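Local coordinates for putative SAM-dependent O-methyltranferase (Podospora anserina, PDB 4YMH), which probably transfers methyl groups from S-adenosylmethionine to oxygen atoms, as a member of the cation-dependent O-methyltransferase family, and binds S-adenosyl-L-homocysteine, at residues R64-I69 against E85-T90; V143-N146 against G152-K155; D205-G210 against T229-K234. All coordinates share one frame; numbering follows the deposited sequence.

Contact 1: R64-I69 against E85-T90; sequences RKPKRI and EGTRDT
With chi2 of Ile69 extended at 175°, CD1 stands well out from the strand, while in Thr87 a chi1 of 55° leaves CG2 beside the backbone N, facing the isoleucine. The side chains meet tip to tip, with Ile69 CD1 3.9 Å from Thr87 CG2. The same methyl also approaches the proline ring, Pro66 CG lying 4.3 Å from Thr87 CG2. No hydrogen bond joins the two segments, and the contact is a small apolar one. A beta-branched threonine suits this place because its two branches do different work: CG2 faces the apolar neighbours, while OG1 hydrogen-bonds Trp83 O in the last turn of the helix and Arg119 NH1. Proline suits the turn into the strand, as its compact ring adds an apolar surface beside Ile69. Behind the contact, Arg88 grips Glu85 side-on with two nitrogens, NE reaching OE1 of Glu85 at 2.6 Å; the carboxylate is met from above its plane. This bridge ties Glu85 of the helix to Arg88 just past its end, and Glu85 OE2 also bonds Tyr114 OH. The contact belongs to the beta-alpha-beta unit of strand 68-72, helix 78-86 and strand 93-98: the entrance to the first strand packs against the end of helix 78-86 and the turn after it, with Ile69 and Pro66 also resting on Leu140 of strand 138-143.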
loop_
_atom_site.group_PDB
_atom_site.type_symbol
_atom_site.label_atom_id
_atom_site.label_comp_id
_atom_site.label_asym_id
_atom_site.label_seq_id
_atom_site.Cartn_x
_atom_site.Cartn_y
_atom_site.Cartn_z
ATOM N N ARG A 64 -4.831 -1.117 11.532
ATOM C CA ARG A 64 -6.051 -1.914 11.362
ATOM C C ARG A 64 -6.526 -2.555 12.664
ATOM O O ARG A 64 -7.691 -2.960 12.779
ATOM C CB ARG A 64 -5.835 -3.016 10.317
ATOM C CG ARG A 64 -5.342 -2.536 8.956
ATOM C CD ARG A 64 -5.315 -3.702 7.964
ATOM N NE ARG A 64 -6.641 -4.256 7.729
ATOM C CZ ARG A 64 -7.414 -3.896 6.704
ATOM N NH1 ARG A 64 -6.979 -2.988 5.842
ATOM N NH2 ARG A 64 -8.614 -4.426 6.552
ATOM N N LYS A 65 -5.616 -2.662 13.629
ATOM C CA LYS A 65 -5.915 -3.287 14.916
ATOM C C LYS A 65 -6.618 -4.649 14.781
ATOM O O LYS A 65 -7.696 -4.850 15.327
ATOM C CB LYS A 65 -6.754 -2.324 15.774
ATOM C CG LYS A 65 -5.942 -1.105 16.232
ATOM C CD LYS A 65 -6.767 -0.038 16.927
ATOM C CE LYS A 65 -7.364 0.935 15.915
ATOM N NZ LYS A 65 -6.351 1.670 15.088
ATOM N N PRO A 66 -5.992 -5.605 14.069
ATOM C CA PRO A 66 -6.609 -6.933 13.955
ATOM C C PRO A 66 -6.707 -7.671 15.301
ATOM O O PRO A 66 -5.808 -7.549 16.138
ATOM C CB PRO A 66 -5.665 -7.669 13.002
ATOM C CG PRO A 66 -4.350 -7.032 13.234
ATOM C CD PRO A 66 -4.652 -5.572 13.451
ATOM N N LYS A 67 -7.797 -8.407 15.510
ATOM C CA LYS A 67 -7.973 -9.196 16.730
ATOM C C LYS A 67 -7.126 -10.469 16.699
ATOM O O LYS A 67 -6.584 -10.894 17.716
ATOM C CB LYS A 67 -9.449 -9.556 16.934
ATOM C CG LYS A 67 -10.327 -8.368 17.319
ATOM C CD LYS A 67 -11.755 -8.789 17.686
ATOM C CE LYS A 67 -12.547 -9.206 16.458
ATOM N NZ LYS A 67 -12.537 -8.137 15.406
ATOM N N ARG A 68 -7.034 -11.081 15.523
ATOM C CA ARG A 68 -6.228 -12.282 15.314
ATOM C C ARG A 68 -5.513 -12.130 13.981
ATOM O O ARG A 68 -6.100 -11.597 13.035
ATOM C CB ARG A 68 -7.089 -13.551 15.295
ATOM C CG ARG A 68 -7.923 -13.818 16.541
ATOM C CD ARG A 68 -8.745 -15.097 16.364
ATOM N NE ARG A 68 -7.914 -16.299 16.361
ATOM C CZ ARG A 68 -8.198 -17.416 15.696
ATOM N NH1 ARG A 68 -9.285 -17.491 14.936
ATOM N NH2 ARG A 68 -7.384 -18.455 15.778
ATOM N N ILE A 69 -4.265 -12.595 13.902
ATOM C CA ILE A 69 -3.492 -12.536 12.662
ATOM C C ILE A 69 -3.075 -13.953 12.284
ATOM O O ILE A 69 -2.646 -14.727 13.137
ATOM C CB ILE A 69 -2.231 -11.637 12.802
ATOM C CG1 ILE A 69 -2.626 -10.169 12.972
ATOM C CG2 ILE A 69 -1.295 -11.794 11.586
ATOM C CD1 ILE A 69 -1.456 -9.220 13.246
ATOM N N GLU A 85 4.929 -7.117 17.369
ATOM C CA GLU A 85 5.217 -5.744 17.786
ATOM C C GLU A 85 4.038 -4.818 17.484
ATOM O O GLU A 85 3.729 -3.901 18.260
ATOM C CB GLU A 85 6.479 -5.211 17.091
ATOM C CG GLU A 85 7.808 -5.780 17.612
ATOM C CD GLU A 85 8.191 -5.272 18.998
ATOM O OE1 GLU A 85 7.481 -4.403 19.559
ATOM O OE2 GLU A 85 9.222 -5.744 19.525
ATOM N N GLY A 86 3.379 -5.063 16.356
ATOM C CA GLY A 86 2.285 -4.201 15.941
ATOM C C GLY A 86 0.996 -4.425 16.706
ATOM O O GLY A 86 0.051 -3.648 16.566
ATOM N N THR A 87 0.944 -5.490 17.504
ATOM C CA THR A 87 -0.260 -5.779 18.281
ATOM C C THR A 87 -0.032 -5.901 19.797
ATOM O O THR A 87 -0.797 -6.574 20.494
ATOM C CB THR A 87 -0.914 -7.075 17.784
ATOM O OG1 THR A 87 0.045 -8.139 17.827
ATOM C CG2 THR A 87 -1.436 -6.898 16.366
ATOM N N ARG A 88 1.000 -5.238 20.308
ATOM C CA ARG A 88 1.301 -5.278 21.733
ATOM C C ARG A 88 0.152 -4.753 22.597
ATOM O O ARG A 88 -0.076 -5.251 23.692
ATOM C CB ARG A 88 2.563 -4.471 22.044
ATOM C CG ARG A 88 3.852 -5.190 21.755
ATOM C CD ARG A 88 5.048 -4.365 22.181
ATOM N NE ARG A 88 6.292 -5.037 21.824
ATOM C CZ ARG A 88 6.933 -5.896 22.609
ATOM N NH1 ARG A 88 6.457 -6.185 23.814
ATOM N NH2 ARG A 88 8.056 -6.460 22.187
ATOM N N ASP A 89 -0.560 -3.747 22.106
ATOM C CA ASP A 89 -1.594 -3.098 22.910
ATOM C C ASP A 89 -2.844 -3.954 23.083
ATOM O O ASP A 89 -3.516 -3.880 24.110
ATOM C CB ASP A 89 -1.972 -1.745 22.299
ATOM C CG ASP A 89 -0.970 -0.650 22.640
ATOM O OD1 ASP A 89 -0.137 -0.864 23.548
ATOM O OD2 ASP A 89 -1.021 0.430 22.011
ATOM N N THR A 90 -3.150 -4.772 22.086
ATOM C CA THR A 90 -4.356 -5.594 22.115
ATOM C C THR A 90 -4.095 -7.063 22.448
ATOM O O THR A 90 -5.033 -7.829 22.682
ATOM C CB THR A 90 -5.059 -5.556 20.772
ATOM O OG1 THR A 90 -4.277 -6.292 19.826
ATOM C CG2 THR A 90 -5.204 -4.125 20.298
#

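Contact 2: V143-N146 against G152-K155; sequences VDAN and GYVK. With SAH (S-adenosyl-L-homocysteine), chain E.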
loop_
_atom_site.group_PDB
_atom_site.type_symbol
_atom_site.label_atom_id
_atom_site.label_comp_id
_atom_site.label_asym_id
_atom_site.label_seq_id
_atom_site.Cartn_x
_atom_site.Cartn_y
_atom_site.Cartn_z
ATOM N N VAL A 143 0.047 -14.078 3.441
ATOM C CA VAL A 143 0.422 -15.270 2.670
ATOM C C VAL A 143 1.819 -15.098 2.099
ATOM O O VAL A 143 2.039 -14.247 1.237
ATOM C CB VAL A 143 -0.565 -15.533 1.515
ATOM C CG1 VAL A 143 -0.220 -16.849 0.778
ATOM C CG2 VAL A 143 -1.964 -15.569 2.050
ATOM N N ASP A 144 2.766 -15.893 2.577
ATOM C CA ASP A 144 4.149 -15.701 2.184
ATOM C C ASP A 144 4.881 -17.041 2.119
ATOM O O ASP A 144 6.052 -17.107 2.444
ATOM C CB ASP A 144 4.829 -14.742 3.175
ATOM C CG ASP A 144 6.184 -14.219 2.688
ATOM O OD1 ASP A 144 6.477 -14.277 1.476
ATOM O OD2 ASP A 144 6.971 -13.755 3.542
ATOM N N ALA A 145 4.187 -18.102 1.707
ATOM C CA ALA A 145 4.787 -19.447 1.670
ATOM C C ALA A 145 5.153 -19.891 0.244
ATOM O O ALA A 145 5.628 -19.082 -0.558
ATOM C CB ALA A 145 3.845 -20.456 2.310
ATOM N N ASN A 146 4.928 -21.164 -0.079
ATOM C CA ASN A 146 5.243 -21.657 -1.424
ATOM C C ASN A 146 4.338 -20.973 -2.453
ATOM O O ASN A 146 3.108 -20.966 -2.314
ATOM C CB ASN A 146 5.107 -23.184 -1.505
ATOM C CG ASN A 146 3.798 -23.680 -0.936
ATOM O OD1 ASN A 146 3.397 -23.277 0.159
ATOM N ND2 ASN A 146 3.113 -24.547 -1.683
ATOM N N GLY A 152 -4.502 -22.165 -3.698
ATOM C CA GLY A 152 -5.120 -23.144 -2.818
ATOM C C GLY A 152 -5.394 -22.547 -1.446
ATOM O O GLY A 152 -6.500 -22.698 -0.884
ATOM N N TYR A 153 -4.414 -21.804 -0.936
ATOM C CA TYR A 153 -4.562 -21.209 0.388
ATOM C C TYR A 153 -5.760 -20.259 0.394
ATOM O O TYR A 153 -6.639 -20.341 1.275
ATOM C CB TYR A 153 -3.293 -20.469 0.804
ATOM C CG TYR A 153 -2.099 -21.372 0.990
ATOM C CD1 TYR A 153 -2.241 -22.638 1.556
ATOM C CD2 TYR A 153 -0.829 -20.971 0.594
ATOM C CE1 TYR A 153 -1.149 -23.478 1.736
ATOM C CE2 TYR A 153 0.277 -21.811 0.765
ATOM C CZ TYR A 153 0.104 -23.063 1.331
ATOM O OH TYR A 153 1.185 -23.906 1.512
ATOM N N VAL A 154 -5.825 -19.404 -0.623
ATOM C CA VAL A 154 -6.865 -18.377 -0.621
ATOM C C VAL A 154 -8.203 -19.088 -0.745
ATOM O O VAL A 154 -9.176 -18.729 -0.064
ATOM C CB VAL A 154 -6.669 -17.336 -1.751
ATOM C CG1 VAL A 154 -7.917 -16.467 -1.903
ATOM C CG2 VAL A 154 -5.455 -16.456 -1.464
ATOM N N LYS A 155 -8.232 -20.161 -1.536
ATOM C CA LYS A 155 -9.490 -20.874 -1.720
ATOM C C LYS A 155 -9.982 -21.399 -0.365
ATOM O O LYS A 155 -11.143 -21.181 0.020
ATOM C CB LYS A 155 -9.321 -22.023 -2.724
ATOM C CG LYS A 155 -10.589 -22.786 -3.017
ATOM C CD LYS A 155 -10.294 -23.974 -3.913
ATOM C CE LYS A 155 -11.483 -24.910 -4.008
ATOM N NZ LYS A 155 -12.650 -24.158 -4.520
HETATM N N SAH E . 7.412 -14.624 6.201
HETATM C CA SAH E . 8.840 -14.690 6.332
HETATM C CB SAH E . 9.479 -15.417 5.151
HETATM C CG SAH E . 8.756 -16.648 4.613
HETATM S SD SAH E . 9.720 -17.450 3.387
HETATM C C SAH E . 9.443 -13.315 6.431
HETATM O O SAH E . 10.540 -13.174 6.916
HETATM O OXT SAH E . 8.811 -12.359 6.009
HETATM C "C5'" SAH E . 8.617 -18.760 3.044
HETATM C "C4'" SAH E . 8.538 -19.822 4.130
HETATM O "O4'" SAH E . 7.483 -20.718 3.835
HETATM C "C3'" SAH E . 9.783 -20.673 4.210
HETATM O "O3'" SAH E . 10.292 -20.698 5.522
HETATM C "C2'" SAH E . 9.328 -22.050 3.798
HETATM O "O2'" SAH E . 10.042 -23.079 4.407
HETATM C "C1'" SAH E . 7.855 -22.042 4.124
HETATM N N9 SAH E . 7.062 -22.967 3.301
HETATM C C8 SAH E . 7.229 -23.265 2.025
HETATM N N7 SAH E . 6.318 -24.132 1.621
HETATM C C5 SAH E . 5.545 -24.396 2.646
HETATM C C6 SAH E . 4.373 -25.229 2.902
HETATM N N6 SAH E . 3.886 -25.955 1.920
HETATM N N1 SAH E . 3.829 -25.226 4.116
HETATM C C2 SAH E . 4.341 -24.469 5.080
HETATM N N3 SAH E . 5.392 -23.686 4.927
HETATM C C4 SAH E . 6.025 -23.611 3.751
HETATM O O HOH W 1 0.603 -25.788 -0.812
#
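Tyr153 OH donates a hydrogen bond to Asn146 OD1 at 2.7 Å, accepts one from a water and makes a weak one with Glu128. The setting is the Rossmann-like fold of class I methyltransferases, where the loop after strand 138-143 runs beside the cofactor and helix 150-159 follows. The phenol meets the asparagine oxygen in the carbonyl plane, on a lone pair, with a C=O...O angle of 130°. The amide and ring planes stand 79° apart, and OD1 lies at the ring edge, near its plane. A chi1 of 49° sets CG of Asn146 between its own backbone N and carbonyl carbon, and the amide also comes close to the adenine: Asn146 OD1 lies 3.2 Å from SAH N6. With an alanine in place of Asn146, the Tyr153 hydroxyl would probably lose the acceptor that fixes its direction, and adenine N6 its OD1 neighbour. Tyrosine suits its place because the rest of its ring is apolar and packs on the loop, with Tyr153 CE2 4.1 Å from Ala145 CB and Val143 CG1 near CD2. At the far end of the cofactor, Asp144, whose CB points away from the helix, accepts from the homocysteine amino group: SAH N to Asp144 OD2 is 2.8 Å. Asn146 ND2 in turn bonds Asp148 and donates to the same water that Tyr153 OH receives from, 2.9 Å from ND2.

Contact 3: D205-G210 against T229-K234; sequences DKFSAG and TQIRWK
Phe207 rides on regular helix, with backbone bonds such as Ala209 N to Asp205 O at 3.0 Å, whereas Thr229 and Ile231 belong to extended strand. Because successive strand residues alternate in direction, both of these send their CB toward the helix, while Gln230 between them takes no part. From the helix, one aromatic side chain makes the direct contacts. Phe207 has its ring carried out from the helix with CG anti to the backbone N (chi1 167°), and the ring reaches across to the strand. Its CZ is 4.5 Å from Ile231 CD1, and its CE2 lies 4.4 Å from Thr229 OG1, both approaches oblique to the ring. A large flat hydrocarbon is well suited to spanning from a helix to a sheet, and the isoleucine offers it the CD1 methyl at the end of its longer branch. The next residue, Ser208, is small enough to keep its hydroxyl close to the helix, where it bonds Leu204 O. A water links it to the strand, donating to Ser208 OG at 2.8 Å and lying 2.7 Å from Thr229 OG1. Phe207 also meets Tyr150 edge-to-face and packs on Val154 and Cys171, so the ring sits among helix 150-159 and strand 167-171 as well as strand 228-233. The chemistry is therefore mixed. The direct contact is light and apolar, and Val154, touching both Phe207 and Ile231, makes the two meet partly through a third element; the water adds a polar link, giving the buried Thr229 hydroxyl a partner and Ser208 OG a second one.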
loop_
_atom_site.group_PDB
_atom_site.type_symbol
_atom_site.label_atom_id
_atom_site.label_comp_id
_atom_site.label_asym_id
_atom_site.label_seq_id
_atom_site.Cartn_x
_atom_site.Cartn_y
_atom_site.Cartn_z
ATOM N N ASP A 205 1.052 -16.064 -11.822
ATOM C CA ASP A 205 0.220 -15.490 -12.870
ATOM C C ASP A 205 -1.122 -16.232 -12.900
ATOM O O ASP A 205 -2.197 -15.607 -12.988
ATOM C CB ASP A 205 0.924 -15.568 -14.227
ATOM C CG ASP A 205 0.021 -15.174 -15.379
ATOM O OD1 ASP A 205 -0.487 -14.025 -15.406
ATOM O OD2 ASP A 205 -0.201 -16.039 -16.255
ATOM N N LYS A 206 -1.072 -17.562 -12.816
ATOM C CA LYS A 206 -2.333 -18.309 -12.739
ATOM C C LYS A 206 -3.161 -17.922 -11.492
ATOM O O LYS A 206 -4.383 -17.771 -11.563
ATOM C CB LYS A 206 -2.056 -19.814 -12.742
ATOM C CG LYS A 206 -1.543 -20.339 -14.078
ATOM C CD LYS A 206 -1.482 -21.858 -14.077
ATOM C CE LYS A 206 -1.091 -22.401 -15.449
ATOM N NZ LYS A 206 0.365 -22.246 -15.713
ATOM N N PHE A 207 -2.473 -17.777 -10.363
ATOM C CA PHE A 207 -3.074 -17.334 -9.101
ATOM C C PHE A 207 -3.827 -16.012 -9.291
ATOM O O PHE A 207 -5.038 -15.896 -8.993
ATOM C CB PHE A 207 -1.983 -17.189 -8.040
ATOM C CG PHE A 207 -2.414 -16.445 -6.785
ATOM C CD1 PHE A 207 -3.375 -16.977 -5.940
ATOM C CD2 PHE A 207 -1.829 -15.231 -6.447
ATOM C CE1 PHE A 207 -3.762 -16.299 -4.766
ATOM C CE2 PHE A 207 -2.215 -14.546 -5.289
ATOM C CZ PHE A 207 -3.179 -15.092 -4.450
ATOM N N SER A 208 -3.098 -15.036 -9.826
ATOM C CA SER A 208 -3.624 -13.685 -10.025
ATOM C C SER A 208 -4.833 -13.683 -10.944
ATOM O O SER A 208 -5.812 -13.002 -10.666
ATOM C CB SER A 208 -2.548 -12.762 -10.598
ATOM O OG SER A 208 -1.485 -12.606 -9.686
ATOM N N ALA A 209 -4.770 -14.444 -12.034
ATOM C CA ALA A 209 -5.905 -14.505 -12.957
ATOM C C ALA A 209 -7.111 -15.174 -12.301
ATOM O O ALA A 209 -8.255 -14.782 -12.536
ATOM C CB ALA A 209 -5.520 -15.244 -14.238
ATOM N N GLY A 210 -6.852 -16.180 -11.472
ATOM C CA GLY A 210 -7.920 -16.876 -10.779
ATOM C C GLY A 210 -8.669 -15.992 -9.789
ATOM O O GLY A 210 -9.886 -16.134 -9.621
ATOM N N THR A 229 -0.554 -8.566 -3.284
ATOM C CA THR A 229 -1.966 -8.658 -3.598
ATOM C C THR A 229 -2.807 -8.462 -2.338
ATOM O O THR A 229 -2.654 -9.187 -1.363
ATOM C CB THR A 229 -2.324 -9.998 -4.261
ATOM O OG1 THR A 229 -1.518 -10.174 -5.443
ATOM C CG2 THR A 229 -3.781 -9.991 -4.651
ATOM N N GLN A 230 -3.684 -7.460 -2.366
ATOM C CA GLN A 230 -4.655 -7.214 -1.294
ATOM C C GLN A 230 -5.977 -7.851 -1.678
ATOM O O GLN A 230 -6.480 -7.637 -2.788
ATOM C CB GLN A 230 -4.860 -5.703 -1.060
ATOM C CG GLN A 230 -3.574 -4.969 -0.704
ATOM C CD GLN A 230 -3.783 -3.495 -0.413
ATOM O OE1 GLN A 230 -4.877 -2.958 -0.580
ATOM N NE2 GLN A 230 -2.731 -2.840 0.044
ATOM N N ILE A 231 -6.556 -8.613 -0.764
ATOM C CA ILE A 231 -7.823 -9.286 -1.034
ATOM C C ILE A 231 -8.807 -8.963 0.081
ATOM O O ILE A 231 -8.460 -9.068 1.258
ATOM C CB ILE A 231 -7.649 -10.815 -1.143
ATOM C CG1 ILE A 231 -6.600 -11.175 -2.207
ATOM C CG2 ILE A 231 -8.986 -11.476 -1.449
ATOM C CD1 ILE A 231 -6.254 -12.677 -2.249
ATOM N N ARG A 232 -10.026 -8.568 -0.280
ATOM C CA ARG A 232 -11.065 -8.378 0.740
ATOM C C ARG A 232 -12.351 -9.022 0.263
ATOM O O ARG A 232 -12.509 -9.281 -0.922
ATOM C CB ARG A 232 -11.297 -6.884 1.036
ATOM C CG ARG A 232 -11.873 -6.099 -0.134
ATOM C CD ARG A 232 -12.126 -4.610 0.184
ATOM N NE ARG A 232 -13.231 -4.421 1.129
ATOM C CZ ARG A 232 -14.502 -4.208 0.781
ATOM N NH1 ARG A 232 -14.856 -4.141 -0.503
ATOM N NH2 ARG A 232 -15.427 -4.062 1.720
ATOM N N TRP A 233 -13.279 -9.288 1.170
ATOM C CA TRP A 233 -14.620 -9.655 0.733
ATOM C C TRP A 233 -15.239 -8.468 0.004
ATOM O O TRP A 233 -15.099 -7.324 0.460
ATOM C CB TRP A 233 -15.520 -10.028 1.914
ATOM C CG TRP A 233 -15.102 -11.212 2.734
ATOM C CD1 TRP A 233 -14.571 -11.188 3.994
ATOM C CD2 TRP A 233 -15.227 -12.596 2.380
ATOM N NE1 TRP A 233 -14.349 -12.467 4.437
ATOM C CE2 TRP A 233 -14.737 -13.351 3.467
ATOM C CE3 TRP A 233 -15.698 -13.270 1.245
ATOM C CZ2 TRP A 233 -14.709 -14.746 3.457
ATOM C CZ3 TRP A 233 -15.665 -14.666 1.237
ATOM C CH2 TRP A 233 -15.177 -15.382 2.335
ATOM N N LYS A 234 -15.936 -8.729 -1.105
ATOM C CA LYS A 234 -16.838 -7.722 -1.676
ATOM C C LYS A 234 -17.843 -7.294 -0.622
ATOM O O LYS A 234 -18.229 -8.110 0.217
ATOM C CB LYS A 234 -17.597 -8.256 -2.888
ATOM C CG LYS A 234 -16.780 -8.454 -4.135
ATOM C CD LYS A 234 -17.728 -8.572 -5.343
ATOM C CE LYS A 234 -17.012 -9.141 -6.570
ATOM N NZ LYS A 234 -15.802 -8.357 -6.928
HETATM O O HOH W 2 -2.758 -11.081 -7.672
#

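Overall arrangement
Read from the N terminus, contact 1 closes first, joining the start of strand 68-72 to the turn after helix 78-86 within the first beta-alpha-beta unit. Contact 2 follows as a short closure, bringing the loop after strand 138-143 against helix 150-159 at the cofactor. Contact 3 comes last, folding the long helix 194-212 onto strand 228-233, in the antiparallel part of the sheet. The three run in series, and none nests in or crosses another. Contacts 2 and 3 touch through Val154, whereas contact 1 stands apart, its centre about 21 Å and 24 Å from the centres of contacts 2 and 3. Contacts 1 and 3 reach the same sheet, and both meet the second subunit.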